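Local atomic coordinates of nucleoporin nup120 (Schizosaccharomyces pombe, PDB entry 4GQ2), a protein that serves as a structural component of the nuclear pore complex, whose nucleoporins can also act as docking partners for transiently associated nuclear transport factors. Residues R730-S733 and F734-N738; A679-L682 and D683-K687; Y598-R601 and E602-Q605; D811-T814 and E815-K819; Q831-G834 and W835-S838. All coordinates share one frame; numbering follows the deposited sequence.

From the N terminus the order is interaction 3 (598-605), interaction 2 (679-687), interaction 1 (730-738), interaction 4 (811-819) and interaction 5 (831-838). Each joins segments that follow one another directly, closing a helical turn or, in interaction 5, the turn after helix 826-832; they run in series, and none nests in or crosses another. Interaction 1 is the hub. Its helix 719-739 touches interaction 2 through Leu686, interaction 3 through Val604, interaction 4 through the Arg730-Asp811 salt bridge and interaction 5 through Trp835. Interactions 3 and 4 each touch interaction 5 as well, so the helices around 719-739 meet the turn that carries Trp835.

Interaction 1. Residues R730-S733 and F734-N738; sequences RLVS and FLLEN
Val732 and Leu736 lie side by side, one turn apart on alpha helix 719-739, with Val732 CG1 4.1 Å from Leu736 CD1. The i to i+4 ladder behind them is regular: Phe734 N donates to Arg730 O at 2.8 Å, and Leu735, Leu736 and Glu737 each bond to the carbonyl four residues back.

The tight part is built round Phe734, whose CG stands anti to the backbone N (chi1 164°) and carries the ring out past the preceding turn. Leu731 O sits at the ring edge, in its plane, 4.0 Å from Phe734 CD2. Over the centre of one face lies Asn738 ND2, 3.6 Å above the plane of the Phe734 ring. The same nitrogen is held by a hydrogen bond to Phe734 O of 2.8 Å, reaching that carbonyl from above its plane rather than on a lone pair, which fixes the amide over the ring. Leu812, Leu816 and Leu832 also touch Phe734, and Trp835 meets it edge-to-face. Buried polar ends are satisfied within the fold: Arg730 makes salt bridges to Asp811 and Glu727, and Ser733 OG hydrogen-bonds to Trp729 O and Gln690 OE1.

Leu736, only partly exposed, packs on helix 672-703. The looser side is that of Glu737, whose side chain touches the previous turn through CB alone, 3.7 Å from Ser733 O, while its OE2 turns off to accept from Trp835 NE1.

Interaction 2. Residues A679-L682 and D683-K687; sequences ARVL and DSILK
Ile685 lies alongside Val681 on alpha helix 672-703, in the i to i+4 spacing confirmed by the bond from Ile685 N to Val681 O at 2.8 Å. Starting at its root, Ile685 CB stands 3.6 Å from Val681 O. The next atom, CG1, is placed beside the backbone N and anti to the carbonyl carbon (chi1 -58°), a rotation that brings Ile685 CG1 to 3.1 Å from Val681 O. The same atom also meets Val681 CG1 at 4.0 Å, branch beside branch, since the two side chains point the same way. At the tip, Ile685 CD1 is still within 3.9 Å of Val681 O; beyond the helix, the side chain touches Tyr547.

Leu686 repeats the pattern one residue on, its CG lying close over Leu682 O while Leu686 N bonds that oxygen at 2.7 Å with a C=O...N angle of 169°. Helix 672-703 belongs to the Nup120 helical domain; at Leu686 helices 719-739 and 790-803 pack against it.

The polar side is carried by Asp683. Its OD1 hydrogen-bonds to Ser739 OG, while OD2 receives a salt bridge from Lys687 NZ at 3.2 Å, on the syn side of the carboxylate and 21° out of its plane.

Interaction 3. Residues Y598-R601 and E602-Q605; sequences YSLR and ELVQ
Gln605 lies alongside Arg601 on the last turn of alpha helix 590-605, with Gln605 CD 3.8 Å from Arg601 CG and the amide nitrogen tighter still against that carbon. The two side chains point the same way, with guanidinium and amide planes 51° apart. Gln605 CG sits beside its backbone N (chi1 -62°), a rotation that lays it 3.1 Å from Arg601 O. That oxygen also takes two weak bonds, from Val604 N and Gln605 N, as the helix runs out. Earlier turns are firmer: Leu603 N donates to Ser599 O at 2.8 Å.

Tyr598 and Glu602 form the other side-chain pair, with ring and carboxylate planes 69° apart and Glu602 OE1 3.7 Å from Tyr598 CE1. Tyr598 OH makes hydrogen bonds to the chain of another protein.

One shell further out, with Arg601 bent at chi3, Tyr598 CA lies 3.5 Å from the plane of the Arg601 guanidinium, on one face and displaced toward its rim. Trp835 packs on Arg601, Val604 and Gln605 together, tying the helix end to the turn after helix 826-832. An alanine in place of Gln605 removes the whole arm beyond CB, which would probably open a gap beside Trp835 and let the Arg601 aliphatic chain turn more freely. Deeper in, Ser599 OG hydrogen-bonds to His623 NE2 and Glu595 O.

Interaction 4. Residues D811-T814 and E815-K819; sequences DLVT and ELVEK
Glu818 N donates to Thr814 O at 2.8 Å, the shortest of four i to i+4 backbone bonds that set up the first turns of alpha helix 812-822. Glu818 CB presses on the same oxygen, 3.0 Å from Thr814 O. Asp811 sits at the N-cap, just before the helix: its OD2 accepts a weak bond from Val813 N at 3.3 Å. A carboxylate here would probably interact well with the positive end of the helix dipole, and its OD1 is matched in addition by the guanidinium of Arg730.

Among the apolar groups, Val813 and Val817 lie side by side with CG1 of Val813 4.0 Å from CG2 of Val817. That Val817 branch stands beside its own backbone N, where it also comes to 3.2 Å from Val813 O. Glu815 extends along the outside of the first turn, and Glu815 CG passes 3.3 Å from Asp811 O. Glu818, by contrast, bends at chi2, and its OE2 accepts from Val879 N; its salt bridge to Lys819 NZ is long.

The helix is wedged between others. Leu812 and Leu816 face helix 719-739 through Phe734 and helix 770-777 through Phe774 and Phe773, whereas Thr814 and Val817 pack on helix 840-852 through Ile841, Ala842, Leu845 and Ile849.

Interaction 5. Residues Q831-G834 and W835-S838; sequences QLIG and WLNS
Leu832 and Trp835 meet across a type I beta turn that carries the chain out of helix 826-832 toward helix 840-852, in the HEAT-repeat part of Nup120. The evidence is the i to i+3 hydrogen bond from Trp835 N to Leu832 O, 3.0 Å long with an N-H...O angle of 164°, together with the backbone torsions of Ile833 and Gly834, which both lie in the right-handed helical region, as type I requires. The donor comes from above the carbonyl plane of Leu832, not along a lone pair.

Trp835 CG lies beside its backbone N (chi1 -68°), which turns the indole back toward the residue it bonds. Leu832 O therefore sits at the ring edge, near its plane, 3.5 Å from Trp835 CD1. The side chains cross at an angle, Leu832 CD2 touching Trp835 CD1 at 4.2 Å. Beyond the turn, the indole has Glu737 as its polar partner and packs on Trp729 and Ser733 of helix 719-739 as well as on the end of helix 590-605. With an alanine here, the Glu737 carboxylate is likely to lose its indole N-H partner and a gap to open between helices 590-605 and 719-739.

The next residue pair repeats the spacing more loosely. Ile833 CG1 and Leu836 CD1 are 4.2 Å apart, and Leu836 N makes only a weak bond to Ile833 O. A water bridges the two carbonyls of this second turn, donating to Ile833 O at 2.6 Å and to Leu836 O at 2.7 Å.

Interaction 1. Residues R730-S733 and F734-N738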
loop_
_atom_site.group_PDB
_atom_site.type_symbol
_atom_site.label_atom_id
_atom_site.label_comp_id
_atom_site.label_asym_id
_atom_site.label_seq_id
_atom_site.Cartn_x
_atom_site.Cartn_y
_atom_site.Cartn_z
ATOM N N ARG A 730 -2.215 -8.920 -15.031
ATOM C CA ARG A 730 -1.057 -9.203 -14.195
ATOM C C ARG A 730 -0.352 -7.931 -13.774
ATOM O O ARG A 730 -0.143 -7.711 -12.590
ATOM C CB ARG A 730 -0.069 -10.126 -14.912
ATOM C CG ARG A 730 1.118 -10.507 -14.050
ATOM C CD ARG A 730 2.005 -11.527 -14.741
ATOM N NE ARG A 730 2.971 -10.842 -15.575
ATOM C CZ ARG A 730 4.260 -10.699 -15.302
ATOM N NH1 ARG A 730 4.801 -11.228 -14.217
ATOM N NH2 ARG A 730 5.010 -10.029 -16.152
ATOM N N LEU A 731 0.006 -7.097 -14.748
ATOM C CA LEU A 731 0.812 -5.913 -14.484
ATOM C C LEU A 731 0.040 -4.907 -13.671
ATOM O O LEU A 731 0.577 -4.295 -12.751
ATOM C CB LEU A 731 1.305 -5.285 -15.787
ATOM C CG LEU A 731 2.296 -6.136 -16.590
ATOM C CD1 LEU A 731 2.923 -5.306 -17.696
ATOM C CD2 LEU A 731 3.382 -6.707 -15.688
ATOM N N VAL A 732 -1.234 -4.760 -14.005
ATOM C CA VAL A 732 -2.122 -3.868 -13.280
ATOM C C VAL A 732 -2.303 -4.312 -11.817
ATOM O O VAL A 732 -2.119 -3.510 -10.899
ATOM C CB VAL A 732 -3.463 -3.708 -14.036
ATOM C CG1 VAL A 732 -4.531 -3.104 -13.144
ATOM C CG2 VAL A 732 -3.254 -2.851 -15.286
ATOM N N SER A 733 -2.624 -5.588 -11.607
ATOM C CA SER A 733 -2.830 -6.129 -10.257
ATOM C C SER A 733 -1.544 -6.116 -9.448
ATOM O O SER A 733 -1.567 -5.848 -8.254
ATOM C CB SER A 733 -3.425 -7.544 -10.304
ATOM O OG SER A 733 -4.656 -7.550 -11.019
ATOM N N PHE A 734 -0.424 -6.395 -10.106
ATOM C CA PHE A 734 0.889 -6.232 -9.493
ATOM C C PHE A 734 1.081 -4.816 -8.925
ATOM O O PHE A 734 1.353 -4.641 -7.729
ATOM C CB PHE A 734 1.976 -6.606 -10.502
ATOM C CG PHE A 734 3.350 -6.140 -10.131
ATOM C CD1 PHE A 734 4.067 -6.775 -9.128
ATOM C CD2 PHE A 734 3.953 -5.089 -10.831
ATOM C CE1 PHE A 734 5.351 -6.355 -8.800
ATOM C CE2 PHE A 734 5.230 -4.660 -10.505
ATOM C CZ PHE A 734 5.929 -5.292 -9.485
ATOM N N LEU A 735 0.897 -3.806 -9.767
ATOM C CA LEU A 735 1.024 -2.420 -9.318
ATOM C C LEU A 735 0.017 -2.003 -8.240
ATOM O O LEU A 735 0.348 -1.204 -7.360
ATOM C CB LEU A 735 0.996 -1.449 -10.497
ATOM C CG LEU A 735 2.219 -1.565 -11.422
ATOM C CD1 LEU A 735 1.974 -0.815 -12.715
ATOM C CD2 LEU A 735 3.491 -1.063 -10.746
ATOM N N LEU A 736 -1.200 -2.542 -8.299
ATOM C CA LEU A 736 -2.198 -2.274 -7.261
ATOM C C LEU A 736 -1.727 -2.811 -5.895
ATOM O O LEU A 736 -1.986 -2.203 -4.854
ATOM C CB LEU A 736 -3.586 -2.826 -7.646
ATOM C CG LEU A 736 -4.321 -1.977 -8.697
ATOM C CD1 LEU A 736 -5.600 -2.636 -9.183
ATOM C CD2 LEU A 736 -4.627 -0.586 -8.159
ATOM N N GLU A 737 -1.000 -3.924 -5.917
ATOM C CA GLU A 737 -0.388 -4.457 -4.710
ATOM C C GLU A 737 0.751 -3.548 -4.234
ATOM O O GLU A 737 1.098 -3.544 -3.058
ATOM C CB GLU A 737 0.092 -5.899 -4.932
ATOM C CG GLU A 737 -0.114 -6.804 -3.722
ATOM C CD GLU A 737 0.527 -8.180 -3.864
ATOM O OE1 GLU A 737 1.388 -8.527 -3.015
ATOM O OE2 GLU A 737 0.165 -8.917 -4.812
ATOM N N ASN A 738 1.317 -2.758 -5.142
ATOM C CA ASN A 738 2.391 -1.836 -4.771
ATOM C C ASN A 738 1.852 -0.578 -4.070
ATOM O O ASN A 738 2.591 0.150 -3.390
ATOM C CB ASN A 738 3.221 -1.459 -6.005
ATOM C CG ASN A 738 4.261 -2.507 -6.361
ATOM O OD1 ASN A 738 5.456 -2.288 -6.169
ATOM N ND2 ASN A 738 3.816 -3.651 -6.891
#

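Interaction 2. Residues A679-L682 and D683-K687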
loop_
_atom_site.group_PDB
_atom_site.type_symbol
_atom_site.label_atom_id
_atom_site.label_comp_id
_atom_site.label_asym_id
_atom_site.label_seq_id
_atom_site.Cartn_x
_atom_site.Cartn_y
_atom_site.Cartn_z
ATOM N N ALA A 679 1.315 8.566 -7.672
ATOM C CA ALA A 679 0.874 7.308 -7.057
ATOM C C ALA A 679 -0.627 7.267 -6.789
ATOM O O ALA A 679 -1.266 6.246 -7.018
ATOM C CB ALA A 679 1.649 7.024 -5.777
ATOM N N ARG A 680 -1.192 8.377 -6.326
ATOM C CA ARG A 680 -2.626 8.430 -6.037
ATOM C C ARG A 680 -3.456 8.354 -7.311
ATOM O O ARG A 680 -4.437 7.606 -7.373
ATOM C CB ARG A 680 -2.972 9.665 -5.191
ATOM C CG ARG A 680 -2.479 9.523 -3.752
ATOM C CD ARG A 680 -2.654 10.773 -2.895
ATOM N NE ARG A 680 -2.194 10.510 -1.532
ATOM C CZ ARG A 680 -2.960 10.056 -0.541
ATOM N NH1 ARG A 680 -4.260 9.850 -0.725
ATOM N NH2 ARG A 680 -2.420 9.830 0.653
ATOM N N VAL A 681 -3.045 9.098 -8.338
ATOM C CA VAL A 681 -3.732 9.043 -9.629
ATOM C C VAL A 681 -3.601 7.650 -10.266
ATOM O O VAL A 681 -4.598 7.100 -10.743
ATOM C CB VAL A 681 -3.240 10.143 -10.598
ATOM C CG1 VAL A 681 -3.801 9.928 -11.995
ATOM C CG2 VAL A 681 -3.623 11.518 -10.079
ATOM N N LEU A 682 -2.388 7.082 -10.258
ATOM C CA LEU A 682 -2.173 5.715 -10.757
ATOM C C LEU A 682 -3.077 4.692 -10.063
ATOM O O LEU A 682 -3.755 3.906 -10.729
ATOM C CB LEU A 682 -0.703 5.289 -10.633
ATOM C CG LEU A 682 0.247 5.945 -11.641
ATOM C CD1 LEU A 682 1.684 5.521 -11.390
ATOM C CD2 LEU A 682 -0.174 5.656 -13.082
ATOM N N ASP A 683 -3.089 4.711 -8.730
ATOM C CA ASP A 683 -3.912 3.788 -7.954
ATOM C C ASP A 683 -5.360 3.873 -8.439
ATOM O O ASP A 683 -6.021 2.857 -8.672
ATOM C CB ASP A 683 -3.818 4.140 -6.462
ATOM C CG ASP A 683 -4.717 3.280 -5.597
ATOM O OD1 ASP A 683 -4.323 2.146 -5.271
ATOM O OD2 ASP A 683 -5.820 3.739 -5.236
ATOM N N SER A 684 -5.831 5.104 -8.610
ATOM C CA SER A 684 -7.197 5.368 -9.032
ATOM C C SER A 684 -7.461 4.907 -10.478
ATOM O O SER A 684 -8.503 4.336 -10.772
ATOM C CB SER A 684 -7.508 6.854 -8.837
ATOM O OG SER A 684 -8.760 7.173 -9.390
ATOM N N ILE A 685 -6.508 5.145 -11.374
ATOM C CA ILE A 685 -6.620 4.683 -12.761
ATOM C C ILE A 685 -6.532 3.155 -12.857
ATOM O O ILE A 685 -7.341 2.518 -13.541
ATOM C CB ILE A 685 -5.559 5.340 -13.683
ATOM C CG1 ILE A 685 -5.677 6.870 -13.672
ATOM C CG2 ILE A 685 -5.681 4.820 -15.110
ATOM C CD1 ILE A 685 -7.093 7.384 -13.745
ATOM N N LEU A 686 -5.560 2.574 -12.155
ATOM C CA LEU A 686 -5.331 1.124 -12.180
ATOM C C LEU A 686 -6.502 0.286 -11.681
ATOM O O LEU A 686 -6.695 -0.825 -12.156
ATOM C CB LEU A 686 -4.052 0.752 -11.428
ATOM C CG LEU A 686 -2.727 1.239 -12.027
ATOM C CD1 LEU A 686 -1.608 1.024 -11.040
ATOM C CD2 LEU A 686 -2.389 0.564 -13.343
ATOM N N LYS A 687 -7.283 0.836 -10.796
ATOM C CA LYS A 687 -8.435 0.152 -10.312
ATOM C C LYS A 687 -9.500 0.040 -11.356
ATOM O O LYS A 687 -10.147 -0.937 -11.460
ATOM C CB LYS A 687 -9.005 0.871 -9.127
ATOM C CG LYS A 687 -8.500 0.383 -7.816
ATOM C CD LYS A 687 -8.780 1.424 -6.777
ATOM C CE LYS A 687 -8.799 0.820 -5.408
ATOM N NZ LYS A 687 -8.155 1.730 -4.444
#

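Interaction 3. Residues Y598-R601 and E602-Q605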
loop_
_atom_site.group_PDB
_atom_site.type_symbol
_atom_site.label_atom_id
_atom_site.label_comp_id
_atom_site.label_asym_id
_atom_site.label_seq_id
_atom_site.Cartn_x
_atom_site.Cartn_y
_atom_site.Cartn_z
ATOM N N TYR A 598 -7.878 -14.257 -6.999
ATOM C CA TYR A 598 -7.006 -15.336 -6.551
ATOM C C TYR A 598 -6.800 -16.392 -7.644
ATOM O O TYR A 598 -5.695 -16.873 -7.830
ATOM C CB TYR A 598 -7.569 -15.985 -5.276
ATOM C CG TYR A 598 -6.812 -17.225 -4.854
ATOM C CD1 TYR A 598 -7.097 -18.463 -5.430
ATOM C CD2 TYR A 598 -5.796 -17.158 -3.889
ATOM C CE1 TYR A 598 -6.400 -19.605 -5.060
ATOM C CE2 TYR A 598 -5.097 -18.297 -3.508
ATOM C CZ TYR A 598 -5.404 -19.513 -4.094
ATOM O OH TYR A 598 -4.721 -20.644 -3.721
ATOM N N SER A 599 -7.869 -16.754 -8.357
ATOM C CA SER A 599 -7.764 -17.631 -9.524
ATOM C C SER A 599 -6.931 -17.005 -10.653
ATOM O O SER A 599 -6.137 -17.701 -11.293
ATOM C CB SER A 599 -9.147 -17.974 -10.073
ATOM O OG SER A 599 -9.893 -18.710 -9.140
ATOM N N LEU A 600 -7.118 -15.706 -10.902
ATOM C CA LEU A 600 -6.386 -15.030 -11.989
ATOM C C LEU A 600 -4.918 -14.908 -11.635
ATOM O O LEU A 600 -4.048 -15.085 -12.487
ATOM C CB LEU A 600 -6.980 -13.648 -12.324
ATOM C CG LEU A 600 -8.385 -13.618 -12.932
ATOM C CD1 LEU A 600 -8.933 -12.199 -13.005
ATOM C CD2 LEU A 600 -8.381 -14.262 -14.314
ATOM N N ARG A 601 -4.658 -14.626 -10.362
ATOM C CA ARG A 601 -3.303 -14.599 -9.818
ATOM C C ARG A 601 -2.634 -15.943 -10.073
ATOM O O ARG A 601 -1.515 -16.007 -10.580
ATOM C CB ARG A 601 -3.379 -14.334 -8.318
ATOM C CG ARG A 601 -2.190 -13.632 -7.695
ATOM C CD ARG A 601 -2.470 -13.382 -6.221
ATOM N NE ARG A 601 -3.654 -12.540 -6.036
ATOM C CZ ARG A 601 -4.614 -12.760 -5.139
ATOM N NH1 ARG A 601 -4.557 -13.810 -4.336
ATOM N NH2 ARG A 601 -5.649 -11.933 -5.057
ATOM N N GLU A 602 -3.350 -17.016 -9.741
ATOM C CA GLU A 602 -2.866 -18.379 -9.909
ATOM C C GLU A 602 -2.589 -18.639 -11.389
ATOM O O GLU A 602 -1.552 -19.195 -11.759
ATOM C CB GLU A 602 -3.922 -19.344 -9.373
ATOM C CG GLU A 602 -3.405 -20.654 -8.820
ATOM C CD GLU A 602 -4.481 -21.424 -8.066
ATOM O OE1 GLU A 602 -4.212 -21.871 -6.927
ATOM O OE2 GLU A 602 -5.600 -21.576 -8.604
ATOM N N LEU A 603 -3.502 -18.180 -12.231
ATOM C CA LEU A 603 -3.389 -18.335 -13.676
ATOM C C LEU A 603 -2.138 -17.661 -14.251
ATOM O O LEU A 603 -1.481 -18.225 -15.125
ATOM C CB LEU A 603 -4.640 -17.769 -14.346
ATOM C CG LEU A 603 -5.329 -18.592 -15.427
ATOM C CD1 LEU A 603 -6.011 -19.801 -14.801
ATOM C CD2 LEU A 603 -6.347 -17.734 -16.165
ATOM N N VAL A 604 -1.808 -16.465 -13.761
ATOM C CA VAL A 604 -0.705 -15.685 -14.334
ATOM C C VAL A 604 0.620 -15.871 -13.599
ATOM O O VAL A 604 1.647 -15.356 -14.036
ATOM C CB VAL A 604 -1.026 -14.169 -14.447
ATOM C CG1 VAL A 604 -2.290 -13.935 -15.267
ATOM C CG2 VAL A 604 -1.131 -13.508 -13.076
ATOM N N GLN A 605 0.592 -16.588 -12.478
ATOM C CA GLN A 605 1.824 -16.895 -11.749
ATOM C C GLN A 605 2.296 -18.323 -12.016
ATOM O O GLN A 605 3.479 -18.629 -11.863
ATOM C CB GLN A 605 1.659 -16.646 -10.251
ATOM C CG GLN A 605 1.349 -15.198 -9.887
ATOM C CD GLN A 605 1.318 -14.963 -8.386
ATOM O OE1 GLN A 605 1.666 -15.847 -7.602
ATOM N NE2 GLN A 605 0.923 -13.764 -7.981
#

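Interaction 4. Residues D811-T814 and E815-K819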
loop_
_atom_site.group_PDB
_atom_site.type_symbol
_atom_site.label_atom_id
_atom_site.label_comp_id
_atom_site.label_asym_id
_atom_site.label_seq_id
_atom_site.Cartn_x
_atom_site.Cartn_y
_atom_site.Cartn_z
ATOM N N ASP A 811 10.601 -7.619 -18.604
ATOM C CA ASP A 811 9.383 -7.638 -17.824
ATOM C C ASP A 811 9.346 -6.527 -16.783
ATOM O O ASP A 811 10.322 -6.297 -16.057
ATOM C CB ASP A 811 9.225 -8.985 -17.133
ATOM C CG ASP A 811 7.820 -9.220 -16.672
ATOM O OD1 ASP A 811 6.929 -9.297 -17.540
ATOM O OD2 ASP A 811 7.601 -9.323 -15.450
ATOM N N LEU A 812 8.202 -5.858 -16.711
ATOM C CA LEU A 812 7.975 -4.765 -15.761
ATOM C C LEU A 812 8.133 -5.187 -14.293
ATOM O O LEU A 812 8.667 -4.427 -13.477
ATOM C CB LEU A 812 6.589 -4.169 -16.004
ATOM C CG LEU A 812 6.093 -2.861 -15.373
ATOM C CD1 LEU A 812 5.698 -3.034 -13.905
ATOM C CD2 LEU A 812 7.087 -1.728 -15.574
ATOM N N VAL A 813 7.684 -6.394 -13.959
ATOM C CA VAL A 813 7.825 -6.898 -12.588
ATOM C C VAL A 813 9.300 -7.017 -12.246
ATOM O O VAL A 813 9.741 -6.540 -11.205
ATOM C CB VAL A 813 7.120 -8.252 -12.381
ATOM C CG1 VAL A 813 7.421 -8.806 -11.002
ATOM C CG2 VAL A 813 5.615 -8.102 -12.558
ATOM N N THR A 814 10.065 -7.629 -13.144
ATOM C CA THR A 814 11.487 -7.813 -12.912
ATOM C C THR A 814 12.176 -6.467 -12.720
ATOM O O THR A 814 12.942 -6.292 -11.771
ATOM C CB THR A 814 12.152 -8.607 -14.041
ATOM O OG1 THR A 814 11.462 -9.852 -14.219
ATOM C CG2 THR A 814 13.596 -8.881 -13.700
ATOM N N GLU A 815 11.872 -5.522 -13.606
ATOM C CA GLU A 815 12.441 -4.178 -13.550
ATOM C C GLU A 815 12.147 -3.487 -12.222
ATOM O O GLU A 815 13.058 -2.992 -11.565
ATOM C CB GLU A 815 11.916 -3.322 -14.704
ATOM C CG GLU A 815 12.442 -3.724 -16.080
ATOM C CD GLU A 815 11.927 -2.828 -17.199
ATOM O OE1 GLU A 815 11.238 -1.822 -16.911
ATOM O OE2 GLU A 815 12.214 -3.131 -18.376
ATOM N N LEU A 816 10.876 -3.461 -11.828
ATOM C CA LEU A 816 10.502 -2.763 -10.607
ATOM C C LEU A 816 11.107 -3.435 -9.377
ATOM O O LEU A 816 11.744 -2.761 -8.557
ATOM C CB LEU A 816 8.976 -2.609 -10.480
ATOM C CG LEU A 816 8.470 -2.002 -9.166
ATOM C CD1 LEU A 816 9.111 -0.642 -8.911
ATOM C CD2 LEU A 816 6.948 -1.897 -9.165
ATOM N N VAL A 817 10.932 -4.753 -9.270
ATOM C CA VAL A 817 11.464 -5.523 -8.135
ATOM C C VAL A 817 12.991 -5.430 -8.044
ATOM O O VAL A 817 13.551 -5.300 -6.938
ATOM C CB VAL A 817 11.011 -7.003 -8.172
ATOM C CG1 VAL A 817 11.665 -7.804 -7.059
ATOM C CG2 VAL A 817 9.498 -7.100 -8.057
ATOM N N GLU A 818 13.653 -5.462 -9.201
ATOM C CA GLU A 818 15.114 -5.375 -9.257
ATOM C C GLU A 818 15.594 -4.056 -8.650
ATOM O O GLU A 818 16.555 -4.041 -7.881
ATOM C CB GLU A 818 15.628 -5.555 -10.693
ATOM C CG GLU A 818 17.111 -5.890 -10.810
ATOM C CD GLU A 818 17.992 -4.687 -11.108
ATOM O OE1 GLU A 818 17.461 -3.582 -11.347
ATOM O OE2 GLU A 818 19.230 -4.845 -11.117
ATOM N N LYS A 819 14.900 -2.964 -8.967
ATOM C CA LYS A 819 15.233 -1.651 -8.405
ATOM C C LYS A 819 14.981 -1.585 -6.905
ATOM O O LYS A 819 15.781 -1.014 -6.152
ATOM C CB LYS A 819 14.469 -0.538 -9.113
ATOM C CG LYS A 819 15.021 -0.167 -10.478
ATOM C CD LYS A 819 16.404 0.463 -10.365
ATOM C CE LYS A 819 16.889 0.995 -11.703
ATOM N NZ LYS A 819 16.805 -0.032 -12.777
#

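Interaction 5. Residues Q831-G834 and W835-S838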
loop_
_atom_site.group_PDB
_atom_site.type_symbol
_atom_site.label_atom_id
_atom_site.label_comp_id
_atom_site.label_asym_id
_atom_site.label_seq_id
_atom_site.Cartn_x
_atom_site.Cartn_y
_atom_site.Cartn_z
ATOM N N GLN A 831 7.374 -9.676 -0.497
ATOM C CA GLN A 831 5.929 -9.564 -0.597
ATOM C C GLN A 831 5.503 -9.776 -2.042
ATOM O O GLN A 831 4.461 -10.388 -2.303
ATOM C CB GLN A 831 5.491 -8.168 -0.132
ATOM C CG GLN A 831 4.210 -8.132 0.688
ATOM C CD GLN A 831 4.438 -8.518 2.143
ATOM O OE1 GLN A 831 5.533 -8.349 2.681
ATOM N NE2 GLN A 831 3.398 -9.041 2.786
ATOM N N LEU A 832 6.329 -9.280 -2.972
ATOM C CA LEU A 832 5.993 -9.251 -4.408
ATOM C C LEU A 832 6.565 -10.419 -5.210
ATOM O O LEU A 832 6.328 -10.524 -6.423
ATOM C CB LEU A 832 6.471 -7.932 -5.034
ATOM C CG LEU A 832 5.858 -6.634 -4.507
ATOM C CD1 LEU A 832 6.682 -5.444 -4.981
ATOM C CD2 LEU A 832 4.394 -6.490 -4.925
ATOM N N ILE A 833 7.324 -11.287 -4.540
ATOM C CA ILE A 833 8.095 -12.329 -5.230
ATOM C C ILE A 833 7.267 -13.283 -6.101
ATOM O O ILE A 833 7.779 -13.836 -7.065
ATOM C CB ILE A 833 8.983 -13.123 -4.239
ATOM C CG1 ILE A 833 10.208 -13.702 -4.965
ATOM C CG2 ILE A 833 8.158 -14.162 -3.456
ATOM C CD1 ILE A 833 11.293 -14.196 -4.036
ATOM N N GLY A 834 5.986 -13.456 -5.784
ATOM C CA GLY A 834 5.134 -14.377 -6.541
ATOM C C GLY A 834 4.751 -13.874 -7.927
ATOM O O GLY A 834 4.233 -14.626 -8.735
ATOM N N TRP A 835 5.019 -12.600 -8.194
ATOM C CA TRP A 835 4.742 -11.968 -9.489
ATOM C C TRP A 835 5.860 -12.124 -10.484
ATOM O O TRP A 835 5.631 -11.985 -11.692
ATOM C CB TRP A 835 4.473 -10.480 -9.294
ATOM C CG TRP A 835 3.203 -10.168 -8.555
ATOM C CD1 TRP A 835 3.077 -9.683 -7.262
ATOM C CD2 TRP A 835 1.815 -10.309 -9.047
ATOM N NE1 TRP A 835 1.749 -9.509 -6.932
ATOM C CE2 TRP A 835 0.945 -9.864 -7.956
ATOM C CE3 TRP A 835 1.239 -10.729 -10.237
ATOM C CZ2 TRP A 835 -0.438 -9.840 -8.079
ATOM C CZ3 TRP A 835 -0.158 -10.709 -10.347
ATOM C CH2 TRP A 835 -0.975 -10.281 -9.291
ATOM N N LEU A 836 7.080 -12.383 -9.998
ATOM C CA LEU A 836 8.243 -12.557 -10.886
ATOM C C LEU A 836 8.053 -13.789 -11.747
ATOM O O LEU A 836 7.631 -14.832 -11.252
ATOM C CB LEU A 836 9.550 -12.657 -10.093
ATOM C CG LEU A 836 10.110 -11.358 -9.507
ATOM C CD1 LEU A 836 11.180 -11.667 -8.472
ATOM C CD2 LEU A 836 10.662 -10.443 -10.598
ATOM N N ASN A 837 8.344 -13.662 -13.039
ATOM C CA ASN A 837 8.123 -14.756 -13.979
ATOM C C ASN A 837 9.300 -15.737 -14.020
ATOM O O ASN A 837 10.158 -15.698 -13.141
ATOM C CB ASN A 837 7.761 -14.215 -15.381
ATOM C CG ASN A 837 8.891 -13.418 -16.038
ATOM O OD1 ASN A 837 10.067 -13.539 -15.687
ATOM N ND2 ASN A 837 8.528 -12.616 -17.022
ATOM N N SER A 838 9.347 -16.590 -15.044
ATOM C CA SER A 838 10.332 -17.677 -15.137
ATOM C C SER A 838 11.589 -17.397 -15.969
ATOM O O SER A 838 12.411 -18.285 -16.135
ATOM C CB SER A 838 9.661 -18.937 -15.661
ATOM O OG SER A 838 8.736 -19.421 -14.712
HETATM O O HOH W 1 7.550 -15.802 -8.738
#